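Local structure of phosphotransferase system, HPr-related proteins (3LE1) at residues 79-82 and 83-87. The protein probably serves as the general, sugar-nonspecific phosphocarrier of the phosphoenolpyruvate-dependent sugar phosphotransferase system, which couples sugar uptake to phosphorylation. Sequence-based numbering, arbitrary orientation.
Sequences DLIE and SKFGE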
loop_
_atom_site.group_PDB
_atom_site.type_symbol
_atom_site.label_atom_id
_atom_site.label_comp_id
_atom_site.label_asym_id
_atom_site.label_seq_id
_atom_site.Cartn_x
_atom_site.Cartn_y
_atom_site.Cartn_z
ATOM N N ASP A 79 -1.910 -8.605 -3.020
ATOM C CA ASP A 79 -1.050 -9.637 -3.580
ATOM C C ASP A 79 0.434 -9.293 -3.462
ATOM O O ASP A 79 1.249 -10.159 -3.166
ATOM C CB ASP A 79 -1.434 -9.913 -5.042
ATOM C CG ASP A 79 -2.819 -10.543 -5.174
ATOM O OD1 ASP A 79 -3.402 -10.945 -4.148
ATOM O OD2 ASP A 79 -3.329 -10.643 -6.312
ATOM N N LEU A 80 0.790 -8.036 -3.688
ATOM C CA LEU A 80 2.190 -7.638 -3.564
ATOM C C LEU A 80 2.661 -7.823 -2.126
ATOM O O LEU A 80 3.731 -8.373 -1.871
ATOM C CB LEU A 80 2.371 -6.189 -4.004
ATOM C CG LEU A 80 3.772 -5.621 -4.234
ATOM C CD1 LEU A 80 4.476 -6.318 -5.395
ATOM C CD2 LEU A 80 3.682 -4.136 -4.495
ATOM N N ILE A 81 1.846 -7.380 -1.176
ATOM C CA ILE A 81 2.178 -7.512 0.237
ATOM C C ILE A 81 2.258 -8.975 0.696
ATOM O O ILE A 81 3.212 -9.367 1.372
ATOM C CB ILE A 81 1.198 -6.706 1.114
ATOM C CG1 ILE A 81 1.490 -5.210 0.968
ATOM C CG2 ILE A 81 1.291 -7.131 2.574
ATOM C CD1 ILE A 81 0.351 -4.292 1.398
ATOM N N GLU A 82 1.273 -9.783 0.319
ATOM C CA GLU A 82 1.218 -11.172 0.773
ATOM C C GLU A 82 2.382 -12.007 0.239
ATOM O O GLU A 82 2.826 -12.954 0.896
ATOM C CB GLU A 82 -0.122 -11.813 0.401
ATOM C CG GLU A 82 -1.315 -11.218 1.137
ATOM C CD GLU A 82 -1.204 -11.347 2.653
ATOM O OE1 GLU A 82 -0.450 -12.223 3.134
ATOM O OE2 GLU A 82 -1.880 -10.571 3.368
ATOM N N SER A 83 2.878 -11.652 -0.942
ATOM C CA SER A 83 4.002 -12.364 -1.550
ATOM C C SER A 83 5.333 -11.813 -1.044
ATOM O O SER A 83 6.404 -12.220 -1.511
ATOM C CB SER A 83 3.945 -12.221 -3.070
ATOM O OG SER A 83 4.417 -10.951 -3.477
ATOM N N LYS A 84 5.259 -10.890 -0.090
ATOM C CA LYS A 84 6.430 -10.177 0.410
ATOM C C LYS A 84 7.190 -9.492 -0.716
ATOM O O LYS A 84 8.424 -9.518 -0.762
ATOM C CB LYS A 84 7.365 -11.103 1.185
ATOM C CG LYS A 84 6.763 -11.629 2.461
ATOM C CD LYS A 84 7.735 -12.528 3.205
ATOM C CE LYS A 84 6.982 -13.625 3.933
ATOM N NZ LYS A 84 5.881 -13.055 4.759
ATOM N N PHE A 85 6.439 -8.888 -1.630
ATOM C CA PHE A 85 7.022 -8.116 -2.714
ATOM C C PHE A 85 7.847 -8.996 -3.653
ATOM O O PHE A 85 8.941 -8.634 -4.074
ATOM C CB PHE A 85 7.822 -6.937 -2.144
ATOM C CG PHE A 85 6.969 -5.968 -1.366
ATOM C CD1 PHE A 85 6.304 -4.943 -2.019
ATOM C CD2 PHE A 85 6.798 -6.106 0.007
ATOM C CE1 PHE A 85 5.497 -4.056 -1.314
ATOM C CE2 PHE A 85 5.994 -5.217 0.716
ATOM C CZ PHE A 85 5.334 -4.203 0.052
ATOM N N GLY A 86 7.284 -10.153 -3.995
ATOM C CA GLY A 86 7.895 -11.042 -4.965
ATOM C C GLY A 86 8.979 -11.918 -4.376
ATOM O O GLY A 86 9.251 -13.001 -4.906
ATOM N N GLU A 87 9.296 -12.071 -3.135
ATOM C CA GLU A 87 10.058 -13.080 -2.410
ATOM C C GLU A 87 9.311 -14.408 -2.361
ATOM O O GLU A 87 9.924 -15.472 -2.290
ATOM C CB GLU A 87 10.367 -12.597 -0.990
#
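A Schellman motif ends helix 70-82, where K84 takes positive phi (55°) and the chain turns back on the last helical turn. S83 N keeps a helical bond to D79 O, whereas F85 N reaches back to L80 O at 2.8 Å and K84 N to I81 O at 2.9 Å. L80 O takes a second bond from S83 OG (3.1 Å), from above its carbonyl plane. With chi1 at 78°, this hydroxyl sits between its own backbone N and carbonyl carbon; it also accepts from G86 N at 3.0 Å, an ST motif tying the type I' turn K84-E87 to the helix end. L80 O, which accepts both bonds, lies over one face of the F85 ring, toward its rim. The L80 side chain, its CG anti to the backbone N (chi1 -168°), crosses that of F85 at about a right angle and brings L80 CG to 3.4 Å from F85 CD1, while L80 CD2 packs against F85 CD1 and CE1. The I81 side chain lies beside that of F85, pointing the same way, with I81 CG1 4.1 Å from F85 CZ. F85 also touches L14 and P18, joining this helix end to helix 16-26, and I81 reaches F22 of that helix and I6 of strand 2-7.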